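Local coordinates for protein HTH-type transcriptional regulator mcbR (Escherichia coli UMEA 3718-1, PDB 4P9F) that represses expression of McbA by binding its promoter region, preventing colanic acid overproduction and mucoidy, and is important for biofilm formation, at residues N33-L38 / T43-A48; A48-V53 / Q64-P69; N127-F132 / E177-L182; L131-I136 / Q203-I208. All coordinates share one frame; numbering follows the deposited sequence.

Contact 1: residues N33-L38 / T43-A48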
# COMPACT_ATOMS: atom_id res chain seq x y z
N ASN A 33 25.52 -13.50 6.30
CA ASN A 33 25.12 -14.00 7.63
C ASN A 33 23.77 -14.67 7.58
O ASN A 33 23.55 -15.72 8.17
CB ASN A 33 25.05 -12.89 8.68
CG ASN A 33 26.41 -12.36 9.09
OD1 ASN A 33 27.44 -12.69 8.50
ND2 ASN A 33 26.42 -11.50 10.10
N LEU A 34 22.83 -14.02 6.90
CA LEU A 34 21.47 -14.56 6.85
C LEU A 34 21.46 -15.87 6.06
O LEU A 34 20.80 -16.82 6.46
CB LEU A 34 20.51 -13.55 6.22
CG LEU A 34 19.04 -13.99 6.24
CD1 LEU A 34 18.63 -14.49 7.63
CD2 LEU A 34 18.12 -12.82 5.78
N ALA A 35 22.18 -15.92 4.94
CA ALA A 35 22.26 -17.15 4.15
C ALA A 35 22.86 -18.29 5.00
O ALA A 35 22.36 -19.42 5.00
CB ALA A 35 23.08 -16.91 2.88
N GLU A 36 23.92 -17.98 5.73
CA GLU A 36 24.53 -18.99 6.61
C GLU A 36 23.57 -19.45 7.71
O GLU A 36 23.48 -20.65 8.02
CB GLU A 36 25.82 -18.44 7.24
CG GLU A 36 26.92 -18.31 6.21
CD GLU A 36 28.16 -17.64 6.74
OE1 GLU A 36 28.14 -17.11 7.88
OE2 GLU A 36 29.17 -17.64 6.00
N GLN A 37 22.85 -18.51 8.30
CA GLN A 37 21.89 -18.87 9.33
C GLN A 37 20.76 -19.76 8.79
O GLN A 37 20.26 -20.62 9.50
CB GLN A 37 21.31 -17.60 9.97
CG GLN A 37 22.34 -16.82 10.82
CD GLN A 37 21.98 -15.34 11.02
OE1 GLN A 37 20.84 -14.93 10.82
NE2 GLN A 37 22.98 -14.54 11.42
N LEU A 38 20.37 -19.54 7.53
CA LEU A 38 19.25 -20.27 6.93
C LEU A 38 19.68 -21.51 6.17
O LEU A 38 18.85 -22.25 5.64
CB LEU A 38 18.46 -19.34 5.99
CG LEU A 38 17.87 -18.09 6.65
CD1 LEU A 38 17.09 -17.25 5.68
CD2 LEU A 38 17.02 -18.49 7.86
N THR A 43 21.71 -16.44 -3.22
CA THR A 43 20.77 -15.96 -4.23
C THR A 43 19.32 -15.72 -3.75
O THR A 43 18.83 -14.61 -3.90
CB THR A 43 20.74 -16.91 -5.44
OG1 THR A 43 22.06 -17.00 -5.99
CG2 THR A 43 19.77 -16.40 -6.48
N PRO A 44 18.66 -16.72 -3.13
CA PRO A 44 17.29 -16.37 -2.71
C PRO A 44 17.24 -15.39 -1.54
O PRO A 44 16.29 -14.62 -1.42
CB PRO A 44 16.69 -17.72 -2.29
CG PRO A 44 17.88 -18.57 -1.88
CD PRO A 44 19.01 -18.13 -2.83
N VAL A 45 18.28 -15.38 -0.71
CA VAL A 45 18.34 -14.47 0.44
C VAL A 45 18.52 -13.03 -0.04
O VAL A 45 17.76 -12.14 0.35
CB VAL A 45 19.48 -14.87 1.39
CG1 VAL A 45 19.58 -13.87 2.56
CG2 VAL A 45 19.21 -16.29 1.91
N ARG A 46 19.49 -12.82 -0.94
CA ARG A 46 19.68 -11.49 -1.52
C ARG A 46 18.42 -11.00 -2.26
O ARG A 46 18.04 -9.83 -2.12
CB ARG A 46 20.87 -11.49 -2.49
CG ARG A 46 21.18 -10.08 -3.04
CD ARG A 46 22.22 -10.10 -4.17
NE ARG A 46 21.72 -10.82 -5.33
CZ ARG A 46 22.17 -12.01 -5.72
NH1 ARG A 46 23.18 -12.60 -5.07
NH2 ARG A 46 21.64 -12.61 -6.78
N GLU A 47 17.76 -11.87 -3.01
CA GLU A 47 16.55 -11.45 -3.73
C GLU A 47 15.43 -11.03 -2.79
O GLU A 47 14.69 -10.07 -3.06
CB GLU A 47 16.02 -12.55 -4.67
CG GLU A 47 16.92 -12.85 -5.84
CD GLU A 47 16.33 -13.92 -6.77
OE1 GLU A 47 15.35 -14.59 -6.38
OE2 GLU A 47 16.87 -14.09 -7.88
N ALA A 48 15.28 -11.76 -1.69
CA ALA A 48 14.23 -11.46 -0.72
C ALA A 48 14.48 -10.09 -0.11
O ALA A 48 13.57 -9.27 0.00
CB ALA A 48 14.18 -12.54 0.37

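Contact 2: residues A48-V53 / Q64-P69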
# COMPACT_ATOMS: atom_id res chain seq x y z
N ALA A 48 15.28 -11.76 -1.69
CA ALA A 48 14.23 -11.46 -0.72
C ALA A 48 14.48 -10.09 -0.11
O ALA A 48 13.57 -9.27 0.00
CB ALA A 48 14.18 -12.54 0.37
N LEU A 49 15.73 -9.83 0.24
CA LEU A 49 16.10 -8.53 0.81
C LEU A 49 15.84 -7.40 -0.20
O LEU A 49 15.33 -6.35 0.17
CB LEU A 49 17.56 -8.56 1.25
CG LEU A 49 17.86 -9.47 2.45
CD1 LEU A 49 19.35 -9.85 2.49
CD2 LEU A 49 17.48 -8.77 3.75
N LEU A 50 16.18 -7.63 -1.47
CA LEU A 50 15.97 -6.63 -2.53
C LEU A 50 14.50 -6.40 -2.79
O LEU A 50 14.11 -5.28 -3.13
CB LEU A 50 16.70 -7.04 -3.81
CG LEU A 50 18.21 -6.87 -3.71
CD1 LEU A 50 18.94 -7.47 -4.92
CD2 LEU A 50 18.55 -5.39 -3.53
N ARG A 51 13.68 -7.44 -2.63
CA ARG A 51 12.23 -7.27 -2.74
C ARG A 51 11.73 -6.29 -1.67
O ARG A 51 10.86 -5.47 -1.93
CB ARG A 51 11.52 -8.61 -2.56
CG ARG A 51 11.63 -9.57 -3.75
CD ARG A 51 10.82 -10.86 -3.47
NE ARG A 51 10.91 -11.79 -4.59
CZ ARG A 51 10.24 -12.93 -4.67
NH1 ARG A 51 9.43 -13.29 -3.67
NH2 ARG A 51 10.37 -13.69 -5.75
N LEU A 52 12.30 -6.38 -0.47
CA LEU A 52 11.92 -5.47 0.61
C LEU A 52 12.45 -4.05 0.35
O LEU A 52 11.76 -3.06 0.64
CB LEU A 52 12.43 -6.03 1.94
CG LEU A 52 11.69 -7.31 2.37
CD1 LEU A 52 12.40 -8.01 3.52
CD2 LEU A 52 10.26 -6.97 2.79
N VAL A 53 13.65 -3.95 -0.22
CA VAL A 53 14.19 -2.66 -0.61
C VAL A 53 13.25 -1.99 -1.62
O VAL A 53 12.98 -0.80 -1.52
CB VAL A 53 15.61 -2.77 -1.20
CG1 VAL A 53 16.03 -1.48 -1.96
CG2 VAL A 53 16.60 -3.13 -0.09
N GLN A 64 27.15 -5.32 0.23
CA GLN A 64 26.21 -6.46 0.22
C GLN A 64 25.45 -6.62 1.54
O GLN A 64 25.43 -7.69 2.18
CB GLN A 64 26.95 -7.75 -0.14
CG GLN A 64 27.53 -7.73 -1.55
CD GLN A 64 28.44 -8.91 -1.85
OE1 GLN A 64 28.86 -9.63 -0.94
NE2 GLN A 64 28.75 -9.11 -3.12
N ALA A 65 24.84 -5.51 1.95
CA ALA A 65 24.13 -5.46 3.23
C ALA A 65 22.96 -4.50 3.11
O ALA A 65 22.81 -3.78 2.11
CB ALA A 65 25.09 -5.05 4.37
N PHE A 66 22.11 -4.52 4.13
CA PHE A 66 20.91 -3.73 4.17
C PHE A 66 20.70 -3.15 5.56
O PHE A 66 21.30 -3.63 6.52
CB PHE A 66 19.71 -4.59 3.76
CG PHE A 66 19.87 -5.19 2.41
CD1 PHE A 66 20.55 -6.40 2.24
CD2 PHE A 66 19.42 -4.52 1.30
CE1 PHE A 66 20.72 -6.94 0.99
CE2 PHE A 66 19.59 -5.07 0.03
CZ PHE A 66 20.23 -6.28 -0.12
N THR A 67 19.91 -2.08 5.68
CA THR A 67 19.60 -1.64 7.03
C THR A 67 18.10 -1.55 7.21
O THR A 67 17.35 -1.25 6.27
CB THR A 67 20.23 -0.26 7.40
OG1 THR A 67 19.81 0.72 6.45
CG2 THR A 67 21.76 -0.33 7.46
N VAL A 68 17.69 -1.88 8.43
CA VAL A 68 16.31 -1.73 8.88
C VAL A 68 16.05 -0.22 9.00
O VAL A 68 16.85 0.50 9.59
CB VAL A 68 16.10 -2.46 10.21
CG1 VAL A 68 14.67 -2.24 10.73
CG2 VAL A 68 16.44 -3.96 10.05
N PRO A 69 14.95 0.26 8.40
CA PRO A 69 14.70 1.70 8.42
C PRO A 69 14.50 2.26 9.82
O PRO A 69 14.08 1.53 10.71
CB PRO A 69 13.41 1.85 7.60
CG PRO A 69 13.38 0.65 6.74
CD PRO A 69 13.96 -0.46 7.58

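Contact 3: residues N127-F132 / E177-L182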
# COMPACT_ATOMS: atom_id res chain seq x y z
N ASN A 127 2.23 -11.02 17.84
CA ASN A 127 1.90 -11.88 16.72
C ASN A 127 0.43 -12.27 16.67
O ASN A 127 -0.19 -12.22 15.60
CB ASN A 127 2.77 -13.14 16.74
CG ASN A 127 2.57 -13.98 15.49
OD1 ASN A 127 2.66 -13.47 14.36
ND2 ASN A 127 2.32 -15.27 15.67
N VAL A 128 -0.12 -12.66 17.81
CA VAL A 128 -1.53 -13.05 17.85
C VAL A 128 -2.44 -11.84 17.53
O VAL A 128 -3.44 -12.00 16.83
CB VAL A 128 -1.92 -13.69 19.21
CG1 VAL A 128 -3.40 -13.98 19.26
CG2 VAL A 128 -1.14 -14.99 19.41
N ASN A 129 -2.09 -10.64 18.00
CA ASN A 129 -2.86 -9.44 17.64
C ASN A 129 -2.92 -9.26 16.11
O ASN A 129 -3.99 -9.03 15.54
CB ASN A 129 -2.25 -8.19 18.29
CG ASN A 129 -2.68 -6.89 17.61
OD1 ASN A 129 -1.89 -6.27 16.91
ND2 ASN A 129 -3.92 -6.49 17.80
N ARG A 130 -1.77 -9.44 15.48
CA ARG A 130 -1.63 -9.43 14.02
C ARG A 130 -2.51 -10.48 13.35
O ARG A 130 -3.28 -10.17 12.44
CB ARG A 130 -0.15 -9.65 13.68
CG ARG A 130 0.26 -9.42 12.24
CD ARG A 130 1.71 -9.89 12.06
NE ARG A 130 1.82 -11.35 12.22
CZ ARG A 130 1.59 -12.24 11.26
NH1 ARG A 130 1.21 -11.85 10.06
NH2 ARG A 130 1.72 -13.53 11.53
N LEU A 131 -2.40 -11.72 13.82
CA LEU A 131 -3.13 -12.84 13.25
C LEU A 131 -4.64 -12.65 13.41
O LEU A 131 -5.43 -12.98 12.53
CB LEU A 131 -2.70 -14.14 13.93
CG LEU A 131 -1.35 -14.72 13.50
CD1 LEU A 131 -1.07 -16.01 14.25
CD2 LEU A 131 -1.27 -14.92 11.99
N PHE A 132 -5.03 -12.12 14.56
CA PHE A 132 -6.43 -11.85 14.86
C PHE A 132 -7.00 -10.82 13.88
O PHE A 132 -8.03 -11.06 13.23
CB PHE A 132 -6.56 -11.37 16.31
CG PHE A 132 -7.96 -10.98 16.72
CD1 PHE A 132 -8.89 -11.96 17.09
CD2 PHE A 132 -8.34 -9.65 16.77
CE1 PHE A 132 -10.18 -11.61 17.48
CE2 PHE A 132 -9.63 -9.28 17.17
CZ PHE A 132 -10.55 -10.27 17.52
N GLU A 177 -9.69 -6.20 26.65
CA GLU A 177 -11.13 -6.02 26.71
C GLU A 177 -11.66 -5.43 25.40
O GLU A 177 -12.74 -5.80 24.94
CB GLU A 177 -11.53 -5.15 27.90
CG GLU A 177 -11.68 -5.93 29.18
CD GLU A 177 -12.60 -7.14 29.03
OE1 GLU A 177 -13.81 -6.95 28.79
OE2 GLU A 177 -12.10 -8.27 29.15
N ASN A 178 -10.91 -4.50 24.81
CA ASN A 178 -11.31 -3.95 23.52
C ASN A 178 -11.40 -5.01 22.43
O ASN A 178 -12.21 -4.87 21.51
CB ASN A 178 -10.36 -2.82 23.09
CG ASN A 178 -10.68 -1.49 23.77
OD1 ASN A 178 -11.84 -1.19 24.06
ND2 ASN A 178 -9.65 -0.69 24.01
N TYR A 179 -10.60 -6.07 22.54
CA TYR A 179 -10.63 -7.16 21.57
C TYR A 179 -11.91 -7.99 21.75
O TYR A 179 -12.55 -8.37 20.77
CB TYR A 179 -9.39 -8.05 21.71
CG TYR A 179 -8.11 -7.40 21.20
CD1 TYR A 179 -7.42 -6.50 22.00
CD2 TYR A 179 -7.60 -7.70 19.94
CE1 TYR A 179 -6.26 -5.90 21.55
CE2 TYR A 179 -6.43 -7.09 19.49
CZ TYR A 179 -5.77 -6.20 20.30
OH TYR A 179 -4.60 -5.58 19.89
N HIS A 180 -12.27 -8.26 23.00
CA HIS A 180 -13.54 -8.91 23.31
C HIS A 180 -14.72 -8.11 22.76
O HIS A 180 -15.62 -8.67 22.14
CB HIS A 180 -13.73 -9.06 24.84
CG HIS A 180 -12.83 -10.08 25.46
ND1 HIS A 180 -12.97 -11.43 25.23
CD2 HIS A 180 -11.79 -9.95 26.32
CE1 HIS A 180 -12.06 -12.09 25.91
NE2 HIS A 180 -11.33 -11.22 26.59
N LEU A 181 -14.67 -6.80 22.94
CA LEU A 181 -15.73 -5.92 22.49
C LEU A 181 -15.81 -5.91 20.95
O LEU A 181 -16.89 -5.90 20.38
CB LEU A 181 -15.52 -4.51 23.04
CG LEU A 181 -15.73 -4.37 24.56
CD1 LEU A 181 -15.44 -2.95 25.03
CD2 LEU A 181 -17.18 -4.74 24.91
N LEU A 182 -14.66 -5.93 20.29
CA LEU A 182 -14.63 -5.99 18.84
C LEU A 182 -15.26 -7.29 18.33
O LEU A 182 -16.04 -7.30 17.38
CB LEU A 182 -13.20 -5.86 18.32
CG LEU A 182 -13.05 -6.02 16.82
CD1 LEU A 182 -13.88 -4.95 16.11
CD2 LEU A 182 -11.58 -5.93 16.40

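Contact 4: residues L131-I136 / Q203-I208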
# COMPACT_ATOMS: atom_id res chain seq x y z
N LEU A 131 -2.40 -11.72 13.82
CA LEU A 131 -3.13 -12.84 13.25
C LEU A 131 -4.64 -12.65 13.41
O LEU A 131 -5.43 -12.98 12.53
CB LEU A 131 -2.70 -14.14 13.93
CG LEU A 131 -1.35 -14.72 13.50
CD1 LEU A 131 -1.07 -16.01 14.25
CD2 LEU A 131 -1.27 -14.92 11.99
N PHE A 132 -5.03 -12.12 14.56
CA PHE A 132 -6.43 -11.85 14.86
C PHE A 132 -7.00 -10.82 13.88
O PHE A 132 -8.03 -11.06 13.23
CB PHE A 132 -6.56 -11.37 16.31
CG PHE A 132 -7.96 -10.98 16.72
CD1 PHE A 132 -8.89 -11.96 17.09
CD2 PHE A 132 -8.34 -9.65 16.77
CE1 PHE A 132 -10.18 -11.61 17.48
CE2 PHE A 132 -9.63 -9.28 17.17
CZ PHE A 132 -10.55 -10.27 17.52
N ARG A 133 -6.33 -9.68 13.75
CA ARG A 133 -6.87 -8.64 12.88
C ARG A 133 -6.83 -9.07 11.41
O ARG A 133 -7.76 -8.81 10.65
CB ARG A 133 -6.12 -7.32 13.05
CG ARG A 133 -6.61 -6.46 14.24
CD ARG A 133 -5.95 -5.07 14.18
NE ARG A 133 -5.13 -4.74 15.33
CZ ARG A 133 -4.42 -3.62 15.42
NH1 ARG A 133 -4.45 -2.75 14.42
NH2 ARG A 133 -3.69 -3.38 16.50
N LEU A 134 -5.77 -9.76 11.02
CA LEU A 134 -5.65 -10.19 9.63
C LEU A 134 -6.72 -11.23 9.26
O LEU A 134 -7.24 -11.20 8.16
CB LEU A 134 -4.26 -10.76 9.37
CG LEU A 134 -3.84 -10.79 7.91
CD1 LEU A 134 -4.01 -9.43 7.28
CD2 LEU A 134 -2.41 -11.26 7.79
N ALA A 135 -7.05 -12.11 10.20
CA ALA A 135 -8.11 -13.08 10.00
C ALA A 135 -9.43 -12.36 9.74
O ALA A 135 -10.24 -12.79 8.91
CB ALA A 135 -8.24 -14.01 11.21
N ILE A 136 -9.65 -11.26 10.45
CA ILE A 136 -10.83 -10.45 10.22
C ILE A 136 -10.77 -9.84 8.82
O ILE A 136 -11.69 -10.01 8.02
CB ILE A 136 -10.96 -9.31 11.26
CG1 ILE A 136 -11.17 -9.89 12.67
CG2 ILE A 136 -12.12 -8.39 10.90
CD1 ILE A 136 -11.03 -8.85 13.78
N GLN A 203 -5.84 3.19 18.91
CA GLN A 203 -5.48 4.35 19.73
C GLN A 203 -4.67 3.94 20.96
O GLN A 203 -3.61 4.54 21.24
CB GLN A 203 -6.72 5.12 20.18
CG GLN A 203 -7.27 6.05 19.13
CD GLN A 203 -8.51 6.77 19.59
OE1 GLN A 203 -8.79 6.86 20.79
NE2 GLN A 203 -9.28 7.29 18.64
N GLN A 204 -5.13 2.92 21.67
CA GLN A 204 -4.43 2.50 22.89
C GLN A 204 -3.06 1.86 22.56
O GLN A 204 -2.10 2.06 23.31
CB GLN A 204 -5.30 1.54 23.71
CG GLN A 204 -5.51 0.15 23.09
CD GLN A 204 -6.40 -0.77 23.93
OE1 GLN A 204 -7.08 -0.32 24.86
NE2 GLN A 204 -6.38 -2.06 23.62
N ASN A 205 -2.95 1.14 21.44
CA ASN A 205 -1.69 0.48 21.10
C ASN A 205 -0.64 1.50 20.62
O ASN A 205 0.54 1.42 20.96
CB ASN A 205 -1.91 -0.62 20.03
CG ASN A 205 -2.68 -1.83 20.59
OD1 ASN A 205 -2.85 -1.96 21.80
ND2 ASN A 205 -3.10 -2.73 19.71
N ILE A 206 -1.10 2.47 19.84
CA ILE A 206 -0.25 3.56 19.36
C ILE A 206 0.28 4.40 20.52
O ILE A 206 1.45 4.81 20.53
CB ILE A 206 -1.05 4.46 18.37
CG1 ILE A 206 -1.26 3.75 17.03
CG2 ILE A 206 -0.36 5.80 18.11
CD1 ILE A 206 -2.30 4.44 16.14
N ALA A 207 -0.57 4.65 21.51
CA ALA A 207 -0.20 5.43 22.68
C ALA A 207 1.01 4.81 23.37
O ALA A 207 1.91 5.51 23.86
CB ALA A 207 -1.38 5.54 23.64
N ILE A 208 1.04 3.49 23.41
CA ILE A 208 2.17 2.76 23.96
C ILE A 208 3.44 2.97 23.12
O ILE A 208 4.53 3.18 23.66
CB ILE A 208 1.86 1.26 24.06
CG1 ILE A 208 0.62 1.04 24.91
CG2 ILE A 208 3.05 0.49 24.65
CD1 ILE A 208 0.17 -0.39 24.94

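Contact 1: residues N33-L38 / T43-A48
No ring, amide or other flat group enters the meeting of Val45 with Leu34, Ala35 and Leu38, so faces and edges give way to branched aliphatic carbons. Val45 is the shared partner of all three, and its two methyls divide the work. Val45 CG1 stands anti to the backbone N (chi1 178°) and lies against Leu34, 3.7 Å from Leu34 CD2 and nearly as close to CG and CB of that residue, the two side chains slanting across each other. Val45 CG2 rests against Ala35, 3.9 Å from its CA and 4.0 Å from its CB. Leu38 adds a looser touch, its CD1 4.4 Å from Val45 CG2.

The segments belong to the two helices of the helix-turn-helix motif, 31-38 and 42-54, the second being the recognition helix in such motifs. The axes of segments 33-38 and 43-48 cross at 127° and come within 9.2 Å of each other. Alanine suits position 35, where the backbones come nearest, because a single methyl lets a beta-branched valine sit close to the main chain. Helix 6-19 covers a flank, with Val10 touching both Leu38 and Ala48. Between these two segments the chemistry is purely apolar: their fit rests on shape and hydrocarbon burial, with no directional polar bond from one to the other.

Contact 2: residues A48-V53 / Q64-P69
Phe66 reaches from its strand toward the helix and is met by Leu49, Leu50 and Val53, each placed differently about the ring. Its CG lies anti to the carbonyl carbon (chi1 -57°), which puts the ring between strand and helix. Leu49 lies over one face: its CB forms a CH-pi contact 3.8 Å from the centroid of the Phe66 ring, 20° off the ring normal, while Leu49 CD1 approaches Phe66 CE1 at 3.5 Å. Leu50 comes in at the edge, near the ring plane, with CD2 3.7 Å from Phe66 CE2, its side chain at about a right angle to that of the phenylalanine. Val53 also crosses at about a right angle, bringing CG2 to 3.4 Å from Phe66 CD2 by an oblique approach. A flat, broad ring suits this place because it can present a face and a rim to three aliphatic chains within about one turn of helix. With an alanine here, Leu49 is likely to lose its aromatic partner and a gap to open between strand and helix. Thr31 also touches the Phe66 side chain, and Val53 touches Leu8 of the second subunit. Strand 65-67, the middle strand of a small antiparallel sheet, packs on helix 42-54 as is characteristic of the winged helix-turn-helix of GntR regulators.

Contact 3: residues N127-F132 / E177-L182
Segments 127-132 and 177-182 run nearly parallel, their axes 15° apart in direction and 12.9 Å apart at closest approach, with Asn129 and Tyr179 as the nearest CA pair. Both belong to the all-helical bundle of the FCD domain, and a spacing this wide calls for large side chains to fill it. Phe132 and Tyr179 supply them. The two rings make an offset edge-to-face pair, the edge of Tyr179 directed at the face of Phe132, with centroids 5.8 Å apart and planes at 60°. Phe132 reaches across because its CG stands anti to the backbone N (chi1 177°), which carries the ring outward from its helix; Phe132 CE2 then lies 3.8 Å from Tyr179 CD2. Leu182, three residues after Tyr179, brings its CD2 to the rim of the Phe132 ring, 4.0 Å from CE2 of that phenylalanine, the two side chains passing in opposite directions. Leu110 of helix 100-119 packs on both aromatic residues. Replacing Phe132 by an alanine is likely to deprive the Tyr179 edge of its ring face and open a gap beside Leu182. Tyrosine suits its position because its hydroxyl is hydrogen-bonded to Asn205 of helix 191-210, so that a largely apolar ring ends in a satisfied polar atom. Elsewhere on helix 122-138, Arg130 grips one atom side-on: its NE and NH2 both bond Asn127 OD1, at 3.1 Å and 3.0 Å respectively, with that oxygen in the guanidinium plane.

Contact 4: residues L131-I136 / Q203-I208
Arg133 stretches toward Asn205 across a long distance, for even the nearest pair of backbones, at these two residues, is 13.3 Å apart between CA atoms. Its CB points toward helix 191-210, and CG lies anti to the carbonyl carbon (chi1 -84°), leading the chain out from helix 122-138. The shaft runs on extended through CD, then bends at the third torsion (-119°), which swings the guanidinium off the straight line. Trp153 of helix 143-156 packs against the side chain. The setting is the helical bundle of the FCD domain, where a long arginine can bring a charge from one helix toward its neighbours, inside the bundle. At the tip the two nitrogens part company. NH1 makes a salt bridge with Glu87 of helix 73-95, which probably offsets the nearby like charge of Arg83. Arg133 NH2, with the Tyr179 hydroxyl beside it, meets Asn205 ND2 3.3 Å away at the guanidinium edge, the two flat groups turned 30° from each other. Both are donors, so the approach of NH2 and ND2 is proximity without a bond. An amide suits position 205 because its ND2 can donate to the Tyr179 hydroxyl, to which it is probably hydrogen-bonded.

Contacts 1 and 2 share helix 42-54 and Ala48 in the DNA-binding part, their centres about 11 Å apart; both are partly buried, and their chemistry is hydrocarbon on hydrocarbon or on one ring. Contacts 3 and 4 share helix 122-138 in the FCD bundle, with centres about 6 Å apart, and contact 3 is the buried one of the set. There the packing mixes aromatic rings with polar and charged ends, and contact 4 buries far less surface than the others. Contacts 1 and 3 lie on opposite sides of the chain's centre, with centres about 33 Å apart: contacts 1 and 2 lie in the DNA-binding part, contacts 3 and 4 in the helical part.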